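Local coordinates for protein pectate lyase (Cellvibrio cellulosa, PDB 1GXM) that cleaves polygalacturonic acid (pectate) by anti-beta-elimination, the chain here being the family 10 polysaccharide lyase catalytic module of a longer, multi-modular enzyme, at residues Ser68-Asp72 against Pro117-Lys123; Gln44-Trp50 against Lys101-Phe105; Trp245-Thr251 against Tyr281-Asn286. All coordinates share one frame. Residue numbers count along the deposited sequence, not the author numbering.

In the fold
Contacts between residues distant in sequence tie loops to helices and strands, and this helix-rich chain with few, short strands offers three examples. From the N terminus, 44-50 opens first and 68-72 second; 101-105, on helix 93-109, then closes interaction 2, and 117-123 closes interaction 1. The two therefore cross, and they touch: Trp50 O lies 3.0 Å from Thr70 N, a probable hydrogen bond, and Phe105 packs against Gly69 and Tyr120. Together they tie the loops after helix 37-42 to helix 93-109 and the strand following it. Interaction 3 comes later, closing the strand-rich excursion after helix 233-246, with its centre about 30 Å from that of interaction 1 and 38 Å from that of interaction 2.

Interaction 1: Ser68-Asp72 against Pro117-Lys123; sequences SGTID and PQFYPLK
Two short extended segments run antiparallel here. From Pro117 (phi/psi -80/164), the carbonyl O meets Ile71 CD1 at 3.4 Å, the isoleucine adopting chi1 p and chi2 t. Gln118 breaks the extension (-70/-42) and presents its carbonyl O to two donors, Ile71 N at 3.0 Å and Thr70 OG1 at 2.8 Å. Thr70 OG1 also accepts from Asp72 N at 3.0 Å, an ST turn just past the paired residues; Asp72 forms a salt bridge with Lys52. Phe119 (-127/145) faces Thr70 as a non-hydrogen-bonded pair, CA-CA 4.3 Å; its ring, chi1 m, receives a CH-pi contact from Thr70 CB, 3.6 Å from the centroid. This is a minimal two-stranded antiparallel sheet, 69-70 with 119-120, set against helix 93-109, which Ile71 and Tyr120 touch. Tyr120 (-151/137) makes the hydrogen-bonded pair with Gly69: Tyr120 N to Gly69 O 3.0 Å, Gly69 N to Tyr120 O 2.9 Å. Its side chain, chi1 t, takes the sheet face away from Phe119. A cis peptide then leads into Pro121 (-50/153), whose O accepts from Ser68 OG (chi1 m) at 2.7 Å. Lys123 CE comes within 3.7 Å of Ser68 OG.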
loop_
_atom_site.group_PDB
_atom_site.type_symbol
_atom_site.label_atom_id
_atom_site.label_comp_id
_atom_site.label_asym_id
_atom_site.label_seq_id
_atom_site.Cartn_x
_atom_site.Cartn_y
_atom_site.Cartn_z
ATOM N N SER A 68 5.682 17.512 7.999
ATOM C CA SER A 68 5.201 16.156 8.164
ATOM C C SER A 68 5.855 15.245 7.136
ATOM O O SER A 68 6.136 15.639 6.010
ATOM C CB SER A 68 3.700 16.084 8.012
ATOM O OG SER A 68 3.076 16.742 9.077
ATOM N N GLY A 69 6.146 14.033 7.571
ATOM C CA GLY A 69 6.520 12.968 6.670
ATOM C C GLY A 69 5.282 12.368 6.048
ATOM O O GLY A 69 4.182 12.559 6.526
ATOM N N THR A 70 5.487 11.635 4.976
ATOM C CA THR A 70 4.396 10.990 4.301
ATOM C C THR A 70 4.782 9.633 3.782
ATOM O O THR A 70 5.941 9.353 3.520
ATOM C CB THR A 70 3.850 11.888 3.178
ATOM O OG1 THR A 70 2.677 11.294 2.605
ATOM C CG2 THR A 70 4.805 12.050 2.041
ATOM N N ILE A 71 3.770 8.779 3.659
ATOM C CA ILE A 71 3.909 7.496 2.980
ATOM C C ILE A 71 3.154 7.484 1.652
ATOM O O ILE A 71 2.968 6.435 1.042
ATOM C CB ILE A 71 3.464 6.342 3.884
ATOM C CG1 ILE A 71 2.045 6.529 4.371
ATOM C CG2 ILE A 71 4.409 6.227 5.064
ATOM C CD1 ILE A 71 1.445 5.273 4.983
ATOM N N ASP A 72 2.751 8.651 1.184
ATOM C CA ASP A 72 2.145 8.747 -0.130
ATOM C C ASP A 72 3.207 8.679 -1.214
ATOM O O ASP A 72 4.344 9.091 -1.023
ATOM C CB ASP A 72 1.353 10.017 -0.253
ATOM C CG ASP A 72 0.482 10.040 -1.485
ATOM O OD1 ASP A 72 0.052 8.965 -1.979
ATOM O OD2 ASP A 72 0.227 11.115 -2.011
ATOM N N PRO A 117 -1.412 6.683 9.116
ATOM C CA PRO A 117 -1.920 7.811 8.345
ATOM C C PRO A 117 -1.048 8.095 7.152
ATOM O O PRO A 117 0.085 7.651 7.049
ATOM C CB PRO A 117 -1.829 8.957 9.341
ATOM C CG PRO A 117 -0.631 8.622 10.142
ATOM C CD PRO A 117 -0.661 7.133 10.306
ATOM N N GLN A 118 -1.586 8.856 6.224
ATOM C CA GLN A 118 -0.854 9.250 5.042
ATOM C C GLN A 118 0.267 10.238 5.343
ATOM O O GLN A 118 1.321 10.164 4.748
ATOM C CB GLN A 118 -1.807 9.834 4.019
ATOM C CG GLN A 118 -1.202 10.005 2.655
ATOM C CD GLN A 118 -2.150 10.679 1.675
ATOM O OE1 GLN A 118 -2.439 10.139 0.589
ATOM N NE2 GLN A 118 -2.608 11.840 2.023
ATOM N N PHE A 119 -0.016 11.198 6.205
ATOM C CA PHE A 119 0.937 12.200 6.635
ATOM C C PHE A 119 0.971 12.201 8.148
ATOM O O PHE A 119 -0.070 12.063 8.799
ATOM C CB PHE A 119 0.531 13.600 6.192
ATOM C CG PHE A 119 0.836 13.909 4.773
ATOM C CD1 PHE A 119 0.008 13.448 3.772
ATOM C CD2 PHE A 119 1.915 14.686 4.433
ATOM C CE1 PHE A 119 0.265 13.738 2.465
ATOM C CE2 PHE A 119 2.163 14.991 3.110
ATOM C CZ PHE A 119 1.349 14.510 2.136
ATOM N N TYR A 120 2.153 12.443 8.697
ATOM C CA TYR A 120 2.319 12.503 10.132
ATOM C C TYR A 120 3.466 13.450 10.455
ATOM O O TYR A 120 4.489 13.344 9.808
ATOM C CB TYR A 120 2.647 11.128 10.684
ATOM C CG TYR A 120 2.609 11.136 12.184
ATOM C CD1 TYR A 120 1.398 11.114 12.862
ATOM C CD2 TYR A 120 3.778 11.222 12.929
ATOM C CE1 TYR A 120 1.343 11.159 14.248
ATOM C CE2 TYR A 120 3.730 11.253 14.326
ATOM C CZ TYR A 120 2.511 11.226 14.962
ATOM O OH TYR A 120 2.464 11.253 16.337
ATOM N N PRO A 121 3.368 14.334 11.462
ATOM C CA PRO A 121 2.184 14.616 12.266
ATOM C C PRO A 121 0.956 14.880 11.414
ATOM O O PRO A 121 1.047 15.327 10.272
ATOM C CB PRO A 121 2.600 15.854 13.063
ATOM C CG PRO A 121 4.054 15.620 13.237
ATOM C CD PRO A 121 4.533 15.114 11.910
ATOM N N LEU A 122 -0.184 14.588 12.001
ATOM C CA LEU A 122 -1.447 14.669 11.299
ATOM C C LEU A 122 -1.707 16.053 10.779
ATOM O O LEU A 122 -1.511 17.050 11.477
ATOM C CB LEU A 122 -2.584 14.235 12.207
ATOM C CG LEU A 122 -2.480 12.810 12.713
ATOM C CD1 LEU A 122 -3.676 12.473 13.586
ATOM C CD2 LEU A 122 -2.329 11.809 11.556
ATOM N N LYS A 123 -2.139 16.112 9.531
ATOM C CA LYS A 123 -2.430 17.364 8.862
ATOM C C LYS A 123 -3.917 17.683 8.803
ATOM O O LYS A 123 -4.293 18.799 8.439
ATOM C CB LYS A 123 -1.865 17.312 7.462
ATOM C CG LYS A 123 -0.363 17.507 7.409
ATOM C CD LYS A 123 -0.039 18.932 6.916
ATOM C CE LYS A 123 1.288 19.450 7.396
ATOM N NZ LYS A 123 1.203 20.254 8.639
HETATM O O HOH W 1 3.670 18.868 10.596
HETATM O O HOH W 2 -1.288 7.645 -0.238
#

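Interaction 2: Gln44-Trp50 against Lys101-Phe105; sequences QQNNGGW and KAANF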
loop_
_atom_site.group_PDB
_atom_site.type_symbol
_atom_site.label_atom_id
_atom_site.label_comp_id
_atom_site.label_asym_id
_atom_site.label_seq_id
_atom_site.Cartn_x
_atom_site.Cartn_y
_atom_site.Cartn_z
ATOM N N GLN A 44 15.479 14.032 4.355
ATOM C CA GLN A 44 14.784 13.479 5.493
ATOM C C GLN A 44 14.417 14.594 6.449
ATOM O O GLN A 44 15.233 15.453 6.783
ATOM C CB GLN A 44 15.636 12.436 6.194
ATOM C CG GLN A 44 14.822 11.582 7.129
ATOM C CD GLN A 44 15.632 10.494 7.801
ATOM O OE1 GLN A 44 16.857 10.572 7.848
ATOM N NE2 GLN A 44 14.949 9.463 8.294
ATOM N N GLN A 45 13.181 14.611 6.880
ATOM C CA GLN A 45 12.698 15.593 7.824
ATOM C C GLN A 45 13.177 15.238 9.213
ATOM O O GLN A 45 13.620 14.121 9.476
ATOM C CB GLN A 45 11.171 15.674 7.799
ATOM C CG GLN A 45 10.618 15.977 6.400
ATOM C CD GLN A 45 11.120 17.281 5.836
ATOM O OE1 GLN A 45 10.608 18.342 6.175
ATOM N NE2 GLN A 45 12.079 17.202 4.931
ATOM N N ASN A 46 13.076 16.201 10.115
ATOM C CA ASN A 46 13.507 16.005 11.497
ATOM C C ASN A 46 12.796 14.844 12.148
ATOM O O ASN A 46 13.367 14.107 12.954
ATOM C CB ASN A 46 13.298 17.285 12.308
ATOM C CG ASN A 46 14.201 18.423 11.846
ATOM O OD1 ASN A 46 15.324 18.199 11.450
ATOM N ND2 ASN A 46 13.678 19.629 11.864
ATOM N N ASN A 47 11.533 14.654 11.777
ATOM C CA ASN A 47 10.732 13.574 12.357
ATOM C C ASN A 47 11.086 12.173 11.865
ATOM O O ASN A 47 10.585 11.205 12.389
ATOM C CB ASN A 47 9.251 13.842 12.186
ATOM C CG ASN A 47 8.840 13.985 10.749
ATOM O OD1 ASN A 47 9.408 13.392 9.852
ATOM N ND2 ASN A 47 7.800 14.756 10.535
ATOM N N GLY A 48 11.949 12.099 10.866
ATOM C CA GLY A 48 12.397 10.853 10.272
ATOM C C GLY A 48 11.704 10.449 8.992
ATOM O O GLY A 48 12.143 9.532 8.319
ATOM N N GLY A 49 10.594 11.102 8.683
ATOM C CA GLY A 49 9.895 10.851 7.434
ATOM C C GLY A 49 10.462 11.694 6.309
ATOM O O GLY A 49 11.248 12.615 6.525
ATOM N N TRP A 50 10.012 11.411 5.103
ATOM C CA TRP A 50 10.319 12.220 3.947
ATOM C C TRP A 50 9.073 12.865 3.387
ATOM O O TRP A 50 7.977 12.325 3.509
ATOM C CB TRP A 50 10.910 11.403 2.811
ATOM C CG TRP A 50 12.395 11.172 2.919
ATOM C CD1 TRP A 50 13.350 11.821 2.229
ATOM C CD2 TRP A 50 13.073 10.196 3.726
ATOM N NE1 TRP A 50 14.588 11.335 2.563
ATOM C CE2 TRP A 50 14.449 10.337 3.481
ATOM C CE3 TRP A 50 12.658 9.237 4.656
ATOM C CZ2 TRP A 50 15.398 9.546 4.098
ATOM C CZ3 TRP A 50 13.610 8.432 5.241
ATOM C CH2 TRP A 50 14.961 8.604 4.970
ATOM N N LYS A 101 15.686 6.648 12.272
ATOM C CA LYS A 101 14.734 7.752 12.423
ATOM C C LYS A 101 13.469 7.497 11.606
ATOM O O LYS A 101 12.386 7.806 12.055
ATOM C CB LYS A 101 15.341 9.099 12.035
ATOM C CG LYS A 101 16.368 9.607 13.061
ATOM C CD LYS A 101 16.766 11.046 12.812
ATOM C CE LYS A 101 15.722 12.031 13.321
ATOM N NZ LYS A 101 16.156 13.448 13.182
ATOM N N ALA A 102 13.649 6.883 10.450
ATOM C CA ALA A 102 12.517 6.572 9.558
ATOM C C ALA A 102 11.617 5.501 10.144
ATOM O O ALA A 102 10.411 5.617 10.067
ATOM C CB ALA A 102 13.003 6.128 8.208
ATOM N N ALA A 103 12.211 4.463 10.733
ATOM C CA ALA A 103 11.415 3.418 11.368
ATOM C C ALA A 103 10.669 3.988 12.561
ATOM O O ALA A 103 9.502 3.681 12.780
ATOM C CB ALA A 103 12.287 2.288 11.798
ATOM N N ASN A 104 11.356 4.824 13.332
ATOM C CA ASN A 104 10.747 5.485 14.465
ATOM C C ASN A 104 9.574 6.328 14.007
ATOM O O ASN A 104 8.537 6.357 14.646
ATOM C CB ASN A 104 11.791 6.344 15.176
ATOM C CG ASN A 104 11.281 6.970 16.445
ATOM O OD1 ASN A 104 10.671 6.317 17.273
ATOM N ND2 ASN A 104 11.547 8.258 16.608
ATOM N N PHE A 105 9.764 7.051 12.905
ATOM C CA PHE A 105 8.706 7.855 12.322
ATOM C C PHE A 105 7.470 6.998 12.013
ATOM O O PHE A 105 6.352 7.340 12.385
ATOM C CB PHE A 105 9.188 8.505 11.038
ATOM C CG PHE A 105 8.093 9.143 10.253
ATOM C CD1 PHE A 105 7.615 10.398 10.599
ATOM C CD2 PHE A 105 7.489 8.474 9.205
ATOM C CE1 PHE A 105 6.565 10.967 9.901
ATOM C CE2 PHE A 105 6.443 9.059 8.498
ATOM C CZ PHE A 105 5.997 10.302 8.858
HETATM O O HOH W 3 16.244 13.939 10.415
HETATM O O HOH W 4 12.628 9.719 14.264
#
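How an irregular loop can lie close against a helix is seen by following the chain from Gln44. Its extended side chain reaches back over its own loop, NE2 donating to Gly48 O at 2.8 Å, while the same nitrogen also bonds to Ala98 O one turn earlier in helix 93-109 and lies 3.6 Å from Ala102 N. Gln45 begins a type I beta turn, closed by Gly48 N to Gln45 O at 3.0 Å; a water links Gln45 O to Lys101 NZ. The backbone of Asn46 supplies the direct hydrogen bond between the segments, its O accepting from Lys101 NZ at 2.9 Å, so the lysine side chain reaches to the Gln45-Gly48 turn. Asn47, with chi1 p, folds its OD1 back onto Gly49 N at 2.8 Å, an Asx turn overlapping the end of the beta turn, and a second water joins Asn47 O, Lys101 O and Asn104 ND2. The contact packs the loop between helix 37-42 and strand 69-70 onto helix 93-109 of the catalytic module, and it is closest where the loop has no side chain: Gly48 comes within 4.3 Å of Ala102, CA to CA, and its positive phi of 99° and the nearby Lys101 O leave no room for a CB. Two CA-H...O contacts lie at this close approach, Gly48 CA to Lys101 O at 3.5 Å and Ala102 CA to Gly48 O at 3.2 Å. At Gly49 the CA sits 3.7 Å from the Phe105 centroid, squarely over the ring in a CH-pi contact where a side chain would collide with CZ. Trp50 brings CZ3 within 3.8 Å of Ala102 CB, its NE1 being bonded to Val40 O.

Interaction 3: Trp245-Thr251 against Tyr281-Asn286; sequences WFNSPRT and YDLNTN
This is a buried contact of hydrogen bonds and an edge-to-face aromatic pair, between the C-terminal end of helix 233-246, with the turn that follows, and the loop leaving strand 280-281; Leu214 of strand 214-215 touches Trp245, Tyr281 and Asn286. Helical geometry stops at Asn247, and the chain bends so that Thr251 OG1 donates to Trp245 O at 2.8 Å. Opposite, Asp282 OD1 holds Asn284 N and Thr285 N, both at 2.9 Å, in an Asx turn and motif, bringing the chain round to Asn286 at positive phi (66/23), its CA 6.6 Å from that of Thr251. Asn286 OD1 accepts from Trp245 NE1 at 2.8 Å, and ND2 donates to Arg250 O and Thr251 OG1, both at 2.9 Å. Trp245 (chi1 t) turns its edge to the face of Tyr281 (chi1 m), its six-membered ring and the Tyr281 ring having centroids 5.0 Å apart and planes at 78°. Tyr281 OH donates to Thr251 O at 2.7 Å. A single carboxamide thus serves indole, carbonyl and hydroxyl, Gln185 adding a bond to OD1.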
loop_
_atom_site.group_PDB
_atom_site.type_symbol
_atom_site.label_atom_id
_atom_site.label_comp_id
_atom_site.label_asym_id
_atom_site.label_seq_id
_atom_site.Cartn_x
_atom_site.Cartn_y
_atom_site.Cartn_z
ATOM N N TRP A 245 -12.589 -12.793 -3.387
ATOM C CA TRP A 245 -13.265 -11.611 -3.887
ATOM C C TRP A 245 -12.656 -11.183 -5.204
ATOM O O TRP A 245 -13.374 -10.917 -6.151
ATOM C CB TRP A 245 -13.226 -10.498 -2.841
ATOM C CG TRP A 245 -13.877 -9.237 -3.270
ATOM C CD1 TRP A 245 -15.181 -8.906 -3.157
ATOM C CD2 TRP A 245 -13.232 -8.141 -3.909
ATOM N NE1 TRP A 245 -15.401 -7.663 -3.693
ATOM C CE2 TRP A 245 -14.209 -7.157 -4.138
ATOM C CE3 TRP A 245 -11.912 -7.877 -4.279
ATOM C CZ2 TRP A 245 -13.918 -5.946 -4.730
ATOM C CZ3 TRP A 245 -11.626 -6.673 -4.868
ATOM C CH2 TRP A 245 -12.618 -5.724 -5.085
ATOM N N PHE A 246 -11.344 -11.137 -5.281
ATOM C CA PHE A 246 -10.686 -10.730 -6.514
ATOM C C PHE A 246 -11.008 -11.701 -7.634
ATOM O O PHE A 246 -11.154 -11.315 -8.792
ATOM C CB PHE A 246 -9.183 -10.651 -6.331
ATOM C CG PHE A 246 -8.709 -9.293 -5.942
ATOM C CD1 PHE A 246 -8.650 -8.297 -6.890
ATOM C CD2 PHE A 246 -8.356 -8.994 -4.638
ATOM C CE1 PHE A 246 -8.251 -7.040 -6.562
ATOM C CE2 PHE A 246 -7.934 -7.738 -4.314
ATOM C CZ PHE A 246 -7.892 -6.755 -5.262
ATOM N N ASN A 247 -11.114 -12.972 -7.269
ATOM C CA ASN A 247 -11.302 -14.054 -8.225
ATOM C C ASN A 247 -12.747 -14.387 -8.488
ATOM O O ASN A 247 -13.028 -15.426 -9.076
ATOM C CB ASN A 247 -10.560 -15.299 -7.750
ATOM C CG ASN A 247 -10.399 -16.320 -8.824
ATOM O OD1 ASN A 247 -10.061 -15.995 -9.943
ATOM N ND2 ASN A 247 -10.623 -17.575 -8.472
ATOM N N SER A 248 -13.662 -13.526 -8.065
ATOM C CA SER A 248 -15.080 -13.779 -8.235
ATOM C C SER A 248 -15.594 -13.073 -9.467
ATOM O O SER A 248 -15.252 -11.930 -9.721
ATOM C CB SER A 248 -15.863 -13.238 -7.054
ATOM O OG SER A 248 -17.258 -13.350 -7.269
ATOM N N PRO A 249 -16.457 -13.737 -10.216
ATOM C CA PRO A 249 -17.052 -13.106 -11.388
ATOM C C PRO A 249 -18.039 -12.003 -11.001
ATOM O O PRO A 249 -18.471 -11.249 -11.865
ATOM C CB PRO A 249 -17.778 -14.271 -12.087
ATOM C CG PRO A 249 -17.829 -15.339 -11.185
ATOM C CD PRO A 249 -16.904 -15.122 -10.039
ATOM N N ARG A 250 -18.384 -11.906 -9.727
ATOM C CA ARG A 250 -19.173 -10.761 -9.278
ATOM C C ARG A 250 -18.272 -9.542 -9.025
ATOM O O ARG A 250 -18.762 -8.464 -8.720
ATOM C CB ARG A 250 -19.992 -11.076 -8.044
ATOM C CG ARG A 250 -19.192 -11.283 -6.829
ATOM C CD ARG A 250 -19.916 -12.000 -5.692
ATOM N NE ARG A 250 -19.160 -11.873 -4.447
ATOM C CZ ARG A 250 -19.167 -10.797 -3.659
ATOM N NH1 ARG A 250 -19.920 -9.746 -3.964
ATOM N NH2 ARG A 250 -18.434 -10.790 -2.546
ATOM N N THR A 251 -16.962 -9.736 -9.144
ATOM C CA THR A 251 -15.972 -8.678 -8.970
ATOM C C THR A 251 -15.308 -8.336 -10.280
ATOM O O THR A 251 -15.381 -7.210 -10.719
ATOM C CB THR A 251 -14.936 -9.098 -7.966
ATOM O OG1 THR A 251 -15.583 -9.290 -6.702
ATOM C CG2 THR A 251 -13.902 -8.012 -7.746
ATOM N N TYR A 281 -15.491 -0.342 -6.092
ATOM C CA TYR A 281 -16.698 -1.142 -6.067
ATOM C C TYR A 281 -17.602 -0.673 -4.950
ATOM O O TYR A 281 -17.155 -0.356 -3.854
ATOM C CB TYR A 281 -16.389 -2.597 -5.773
ATOM C CG TYR A 281 -15.677 -3.297 -6.875
ATOM C CD1 TYR A 281 -14.311 -3.226 -6.988
ATOM C CD2 TYR A 281 -16.383 -4.014 -7.822
ATOM C CE1 TYR A 281 -13.651 -3.888 -7.990
ATOM C CE2 TYR A 281 -15.740 -4.662 -8.840
ATOM C CZ TYR A 281 -14.369 -4.613 -8.926
ATOM O OH TYR A 281 -13.684 -5.254 -9.937
ATOM N N ASP A 282 -18.893 -0.689 -5.209
ATOM C CA ASP A 282 -19.845 -0.340 -4.175
ATOM C C ASP A 282 -19.744 -1.331 -3.016
ATOM O O ASP A 282 -19.730 -2.547 -3.227
ATOM C CB ASP A 282 -21.249 -0.317 -4.750
ATOM C CG ASP A 282 -22.270 0.090 -3.746
ATOM O OD1 ASP A 282 -22.786 -0.783 -3.000
ATOM O OD2 ASP A 282 -22.582 1.266 -3.622
ATOM N N LEU A 283 -19.721 -0.810 -1.793
ATOM C CA LEU A 283 -19.516 -1.614 -0.606
ATOM C C LEU A 283 -20.530 -2.734 -0.482
ATOM O O LEU A 283 -20.197 -3.804 -0.036
ATOM C CB LEU A 283 -19.575 -0.727 0.627
ATOM C CG LEU A 283 -18.351 0.152 0.808
ATOM C CD1 LEU A 283 -18.633 1.180 1.862
ATOM C CD2 LEU A 283 -17.111 -0.638 1.204
ATOM N N ASN A 284 -21.765 -2.467 -0.858
ATOM C CA ASN A 284 -22.832 -3.422 -0.627
ATOM C C ASN A 284 -23.220 -4.221 -1.862
ATOM O O ASN A 284 -23.518 -5.403 -1.722
ATOM C CB ASN A 284 -24.046 -2.737 -0.011
ATOM C CG ASN A 284 -23.791 -2.284 1.404
ATOM O OD1 ASN A 284 -23.242 -3.029 2.192
ATOM N ND2 ASN A 284 -24.167 -1.061 1.716
ATOM N N THR A 285 -23.250 -3.623 -3.043
ATOM C CA THR A 285 -23.659 -4.354 -4.246
ATOM C C THR A 285 -22.502 -4.977 -4.994
ATOM O O THR A 285 -22.698 -5.784 -5.911
ATOM C CB THR A 285 -24.344 -3.460 -5.254
ATOM O OG1 THR A 285 -23.420 -2.454 -5.690
ATOM C CG2 THR A 285 -25.550 -2.743 -4.659
ATOM N N ASN A 286 -21.295 -4.528 -4.700
ATOM C CA ASN A 286 -20.107 -4.977 -5.410
ATOM C C ASN A 286 -20.100 -4.542 -6.872
ATOM O O ASN A 286 -19.410 -5.135 -7.684
ATOM C CB ASN A 286 -19.894 -6.489 -5.299
ATOM C CG ASN A 286 -18.452 -6.827 -5.118
ATOM O OD1 ASN A 286 -17.878 -6.478 -4.098
ATOM N ND2 ASN A 286 -17.843 -7.507 -6.087
HETATM O O HOH W 5 -20.142 -6.539 -10.086
HETATM O O HOH W 6 -22.375 -9.153 -5.582
#